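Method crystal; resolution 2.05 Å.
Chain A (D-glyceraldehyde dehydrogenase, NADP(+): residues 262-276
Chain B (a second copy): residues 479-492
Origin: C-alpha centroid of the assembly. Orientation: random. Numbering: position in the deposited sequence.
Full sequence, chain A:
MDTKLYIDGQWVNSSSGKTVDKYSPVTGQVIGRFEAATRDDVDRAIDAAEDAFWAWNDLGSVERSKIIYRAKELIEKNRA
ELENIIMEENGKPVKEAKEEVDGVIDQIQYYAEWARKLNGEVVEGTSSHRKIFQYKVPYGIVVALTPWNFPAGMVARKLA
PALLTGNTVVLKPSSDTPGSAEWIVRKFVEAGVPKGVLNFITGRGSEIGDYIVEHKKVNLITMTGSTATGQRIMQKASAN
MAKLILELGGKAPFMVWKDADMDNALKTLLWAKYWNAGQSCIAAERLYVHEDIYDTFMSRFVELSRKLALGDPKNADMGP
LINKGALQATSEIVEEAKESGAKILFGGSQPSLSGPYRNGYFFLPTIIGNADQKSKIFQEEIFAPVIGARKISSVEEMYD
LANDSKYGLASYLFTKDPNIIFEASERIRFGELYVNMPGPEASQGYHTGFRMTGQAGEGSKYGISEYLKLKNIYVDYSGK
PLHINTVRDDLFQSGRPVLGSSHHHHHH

Chain A 262-276: MDNALKTLLWAKYWN
Chain B 479-492: GKPLHINTVRDDLF

Residues 262-274 of chain A form a regular α-helix, and an irregular segment from the second copy, 479-492 of chain B, wraps against it, burying 726 Å² in all. Chain B runs extended along the helix in the same sense from Leu482(B), whose CA lies 6.0 Å from Asn264(A) CA, through a type I turn at Ile484(B)-Val487(B), closed by Val487(B) N to Ile484(B) O (3.1 Å). Val487(B) CA stands 6.6 Å from Trp271(A) CA. The chain then doubles back through a short 3-10 segment, 489-491, leaving Phe492(B) CA 7.5 Å from Asp263(A) CA.

Asp263(A) (chi1 m) places OD1 3.9 Å from Phe492(B) CD2, at the ring edge. Asn264(A) (m, chi2 -22°) reads the extended backbone with its amide: OD1 accepts a nearly linear hydrogen bond from Leu482(B) N (3.0 Å, 169°), while ND2 donates a weak one to Lys480(B) O (3.5 Å). Leu266(A) (m,t) sets CB 4.0 Å from Phe492(B) CE2, again at the edge.

Lys267(A) (m,t,t,t) is stretched out, which lets one side chain serve two purposes. Its NZ donates to Leu482(B) O (2.8 Å), and its CG sits over the face of Phe492(B) (m, chi2 91°) in a CH-pi contact, 3.6 Å from the ring centroid. Thr268(A) (m) turns its hydroxyl back to the helix, OG1 donating to Asn264(A) O (2.8 Å); OG1 also touches Leu482(B) CD1 at 3.3 Å.

Leu270(A) (m,t) fills an apolar pocket, its CD1 lying 4.0 Å from Val487(B) CG1, 3.9 Å from Phe492(B) CE1 and 4.2 Å from Leu491(B) CD1. Trp271(A) (t, chi2 86°) packs against the turn, CD1 3.7 Å from Ile484(B) CG2 and CB 4.0 Å from Val487(B) CG2. Past the helix, Trp275(A) (t, chi2 63°) brings CD1 within 3.8 Å of Thr486(B) OG1.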

# COMPACT_ATOMS: atom_id res chain seq x y z
N MET A 262 34.53 -15.51 -11.34
CA MET A 262 35.31 -14.73 -12.31
C MET A 262 34.62 -14.56 -13.67
O MET A 262 34.54 -13.46 -14.20
CB MET A 262 36.68 -15.37 -12.54
CG MET A 262 37.63 -15.33 -11.34
SD MET A 262 38.20 -13.67 -10.96
CE MET A 262 39.14 -13.37 -12.48
N ASP A 263 34.13 -15.67 -14.21
CA ASP A 263 33.44 -15.69 -15.48
C ASP A 263 32.23 -14.79 -15.43
O ASP A 263 32.02 -14.01 -16.32
CB ASP A 263 33.00 -17.11 -15.90
CG ASP A 263 34.15 -17.95 -16.48
OD1 ASP A 263 35.23 -17.41 -16.79
OD2 ASP A 263 33.97 -19.18 -16.62
N ASN A 264 31.43 -14.89 -14.38
CA ASN A 264 30.22 -14.07 -14.33
C ASN A 264 30.52 -12.58 -14.21
O ASN A 264 29.85 -11.77 -14.84
CB ASN A 264 29.24 -14.59 -13.27
CG ASN A 264 28.55 -15.86 -13.73
OD1 ASN A 264 28.47 -16.13 -14.95
ND2 ASN A 264 28.06 -16.66 -12.77
N ALA A 265 31.54 -12.26 -13.41
CA ALA A 265 31.93 -10.88 -13.19
C ALA A 265 32.42 -10.26 -14.50
O ALA A 265 32.00 -9.15 -14.83
CB ALA A 265 33.00 -10.80 -12.14
N LEU A 266 33.29 -10.98 -15.20
CA LEU A 266 33.81 -10.56 -16.51
C LEU A 266 32.72 -10.41 -17.58
O LEU A 266 32.73 -9.45 -18.31
CB LEU A 266 34.92 -11.49 -17.01
CG LEU A 266 36.21 -11.33 -16.24
CD1 LEU A 266 37.14 -12.54 -16.40
CD2 LEU A 266 36.88 -10.03 -16.64
N LYS A 267 31.79 -11.36 -17.64
CA LYS A 267 30.69 -11.26 -18.57
C LYS A 267 29.86 -10.01 -18.30
O LYS A 267 29.51 -9.26 -19.23
CB LYS A 267 29.75 -12.43 -18.43
CG LYS A 267 30.20 -13.68 -19.15
CD LYS A 267 29.13 -14.76 -18.93
CE LYS A 267 29.55 -16.05 -19.59
NZ LYS A 267 28.65 -17.15 -19.14
N THR A 268 29.52 -9.81 -17.02
CA THR A 268 28.76 -8.65 -16.61
C THR A 268 29.52 -7.33 -16.87
O THR A 268 28.90 -6.32 -17.24
CB THR A 268 28.35 -8.73 -15.13
OG1 THR A 268 27.71 -10.00 -14.87
CG2 THR A 268 27.46 -7.56 -14.75
N LEU A 269 30.84 -7.32 -16.63
CA LEU A 269 31.63 -6.12 -16.86
C LEU A 269 31.70 -5.78 -18.36
O LEU A 269 31.64 -4.61 -18.72
CB LEU A 269 33.06 -6.26 -16.33
CG LEU A 269 33.94 -5.03 -16.48
CD1 LEU A 269 33.34 -3.84 -15.74
CD2 LEU A 269 35.32 -5.36 -15.94
N LEU A 270 31.82 -6.79 -19.20
CA LEU A 270 31.76 -6.54 -20.66
C LEU A 270 30.47 -5.83 -21.02
O LEU A 270 30.47 -4.85 -21.79
CB LEU A 270 31.91 -7.83 -21.45
CG LEU A 270 33.31 -8.43 -21.58
CD1 LEU A 270 33.20 -9.83 -22.21
CD2 LEU A 270 34.20 -7.54 -22.44
N TRP A 271 29.37 -6.36 -20.50
CA TRP A 271 28.06 -5.72 -20.66
C TRP A 271 28.04 -4.28 -20.08
O TRP A 271 27.75 -3.30 -20.81
CB TRP A 271 26.93 -6.55 -20.04
CG TRP A 271 25.65 -5.83 -20.21
CD1 TRP A 271 24.81 -5.88 -21.31
CD2 TRP A 271 25.05 -4.91 -19.30
NE1 TRP A 271 23.76 -5.03 -21.13
CE2 TRP A 271 23.90 -4.40 -19.92
CE3 TRP A 271 25.41 -4.42 -18.03
CZ2 TRP A 271 23.09 -3.46 -19.31
CZ3 TRP A 271 24.59 -3.45 -17.44
CH2 TRP A 271 23.46 -3.00 -18.07
N ALA A 272 28.46 -4.14 -18.83
CA ALA A 272 28.30 -2.88 -18.14
C ALA A 272 29.16 -1.75 -18.70
O ALA A 272 28.75 -0.60 -18.68
CB ALA A 272 28.51 -3.05 -16.61
N LYS A 273 30.34 -2.09 -19.25
CA LYS A 273 31.17 -1.09 -19.87
C LYS A 273 30.80 -0.82 -21.33
O LYS A 273 30.83 0.32 -21.77
CB LYS A 273 32.62 -1.51 -19.85
CG LYS A 273 33.59 -0.41 -20.30
CD LYS A 273 33.58 0.81 -19.39
CE LYS A 273 32.73 1.94 -19.90
NZ LYS A 273 32.70 3.07 -18.95
N TYR A 274 30.56 -1.86 -22.10
CA TYR A 274 30.54 -1.71 -23.56
C TYR A 274 29.19 -1.68 -24.17
O TYR A 274 29.08 -1.29 -25.33
CB TYR A 274 31.44 -2.76 -24.27
CG TYR A 274 32.82 -2.72 -23.75
CD1 TYR A 274 33.54 -1.53 -23.74
CD2 TYR A 274 33.42 -3.87 -23.23
CE1 TYR A 274 34.84 -1.48 -23.25
CE2 TYR A 274 34.70 -3.83 -22.76
CZ TYR A 274 35.42 -2.65 -22.73
OH TYR A 274 36.73 -2.60 -22.22
N TRP A 275 28.15 -2.04 -23.44
CA TRP A 275 26.79 -1.93 -23.95
C TRP A 275 26.55 -0.48 -24.28
O TRP A 275 26.93 0.39 -23.51
CB TRP A 275 25.82 -2.42 -22.94
CG TRP A 275 24.37 -2.56 -23.29
CD1 TRP A 275 23.80 -3.40 -24.24
CD2 TRP A 275 23.28 -1.91 -22.65
NE1 TRP A 275 22.43 -3.32 -24.19
CE2 TRP A 275 22.08 -2.43 -23.21
CE3 TRP A 275 23.18 -0.97 -21.62
CZ2 TRP A 275 20.82 -2.03 -22.77
CZ3 TRP A 275 21.89 -0.57 -21.17
CH2 TRP A 275 20.75 -1.10 -21.76
N ASN A 276 26.10 -0.26 -25.51
CA ASN A 276 25.88 1.09 -26.04
C ASN A 276 27.14 1.94 -25.98
O ASN A 276 27.08 3.15 -25.78
CB ASN A 276 24.72 1.79 -25.30
CG ASN A 276 24.03 2.84 -26.16
OD1 ASN A 276 24.09 2.77 -27.39
ND2 ASN A 276 23.42 3.85 -25.53
N GLY B 479 23.13 -19.30 -9.31
CA GLY B 479 24.38 -20.01 -9.14
C GLY B 479 24.87 -20.75 -10.39
O GLY B 479 25.55 -21.79 -10.30
N LYS B 480 24.49 -20.23 -11.53
CA LYS B 480 24.80 -20.85 -12.81
C LYS B 480 25.38 -19.78 -13.72
O LYS B 480 25.25 -18.59 -13.45
CB LYS B 480 23.52 -21.47 -13.43
CG LYS B 480 23.19 -22.85 -12.87
CD LYS B 480 21.71 -23.14 -12.88
N PRO B 481 26.04 -20.20 -14.81
CA PRO B 481 26.63 -19.15 -15.68
C PRO B 481 25.56 -18.21 -16.19
O PRO B 481 24.46 -18.65 -16.48
CB PRO B 481 27.25 -19.94 -16.84
CG PRO B 481 27.46 -21.33 -16.29
CD PRO B 481 26.39 -21.57 -15.24
N LEU B 482 25.91 -16.92 -16.27
CA LEU B 482 25.02 -15.90 -16.80
C LEU B 482 24.97 -16.09 -18.29
O LEU B 482 25.98 -16.48 -18.90
CB LEU B 482 25.55 -14.51 -16.48
CG LEU B 482 25.44 -14.17 -14.98
CD1 LEU B 482 26.28 -12.94 -14.71
CD2 LEU B 482 24.00 -13.97 -14.52
N HIS B 483 23.82 -15.82 -18.90
CA HIS B 483 23.79 -15.62 -20.35
C HIS B 483 23.27 -14.21 -20.54
O HIS B 483 22.24 -13.83 -20.00
CB HIS B 483 22.99 -16.71 -21.08
CG HIS B 483 23.49 -18.10 -20.78
ND1 HIS B 483 24.60 -18.66 -21.39
CD2 HIS B 483 23.07 -19.01 -19.86
CE1 HIS B 483 24.83 -19.86 -20.89
NE2 HIS B 483 23.92 -20.10 -19.95
N ILE B 484 24.09 -13.41 -21.23
CA ILE B 484 23.77 -12.02 -21.55
C ILE B 484 23.68 -11.94 -23.07
O ILE B 484 24.60 -12.33 -23.80
CB ILE B 484 24.83 -11.04 -21.00
CG1 ILE B 484 24.97 -11.17 -19.47
CG2 ILE B 484 24.50 -9.59 -21.40
CD1 ILE B 484 26.08 -10.35 -18.87
N ASN B 485 22.56 -11.38 -23.52
CA ASN B 485 22.14 -11.49 -24.92
C ASN B 485 23.13 -10.88 -25.94
O ASN B 485 23.35 -11.44 -27.00
CB ASN B 485 20.73 -10.91 -25.05
CG ASN B 485 20.25 -10.86 -26.48
OD1 ASN B 485 20.47 -11.80 -27.29
ND2 ASN B 485 19.68 -9.72 -26.86
N THR B 486 23.71 -9.73 -25.58
CA THR B 486 24.70 -9.01 -26.39
C THR B 486 26.19 -9.31 -26.07
O THR B 486 27.08 -8.62 -26.57
CB THR B 486 24.44 -7.49 -26.25
OG1 THR B 486 24.55 -7.12 -24.85
CG2 THR B 486 23.04 -7.13 -26.74
N VAL B 487 26.47 -10.31 -25.23
CA VAL B 487 27.84 -10.72 -24.91
C VAL B 487 27.93 -12.11 -25.48
O VAL B 487 27.24 -13.00 -25.00
CB VAL B 487 28.11 -10.71 -23.37
CG1 VAL B 487 29.52 -11.19 -23.05
CG2 VAL B 487 27.87 -9.31 -22.82
N ARG B 488 28.74 -12.28 -26.52
CA ARG B 488 28.87 -13.55 -27.18
C ARG B 488 29.42 -14.54 -26.21
O ARG B 488 30.39 -14.27 -25.55
CB ARG B 488 29.80 -13.44 -28.39
CG ARG B 488 29.22 -12.65 -29.54
CD ARG B 488 30.13 -12.68 -30.75
NE ARG B 488 31.23 -11.77 -30.58
CZ ARG B 488 32.48 -12.14 -30.50
NH1 ARG B 488 32.79 -13.41 -30.58
NH2 ARG B 488 33.42 -11.24 -30.33
N ASP B 489 28.76 -15.66 -26.10
CA ASP B 489 29.17 -16.73 -25.23
C ASP B 489 30.49 -17.30 -25.75
O ASP B 489 31.30 -17.82 -25.02
CB ASP B 489 28.09 -17.78 -25.23
N ASP B 490 30.72 -17.09 -27.04
CA ASP B 490 31.87 -17.58 -27.76
C ASP B 490 33.14 -17.06 -27.14
O ASP B 490 34.20 -17.52 -27.47
N LEU B 491 33.04 -16.06 -26.28
CA LEU B 491 34.18 -15.54 -25.58
C LEU B 491 34.52 -16.31 -24.31
O LEU B 491 35.58 -16.11 -23.76
CB LEU B 491 33.90 -14.10 -25.18
CG LEU B 491 33.66 -13.16 -26.32
CD1 LEU B 491 32.99 -11.90 -25.84
CD2 LEU B 491 34.96 -12.83 -26.99
N PHE B 492 33.63 -17.17 -23.84
CA PHE B 492 33.84 -17.89 -22.60
C PHE B 492 33.58 -19.37 -22.79
O PHE B 492 33.90 -19.94 -23.82
CB PHE B 492 32.91 -17.35 -21.50
CG PHE B 492 33.16 -15.92 -21.09
CD1 PHE B 492 32.49 -14.90 -21.71
CD2 PHE B 492 34.00 -15.62 -20.05
CE1 PHE B 492 32.70 -13.61 -21.34
CE2 PHE B 492 34.22 -14.33 -19.67
CZ PHE B 492 33.56 -13.32 -20.32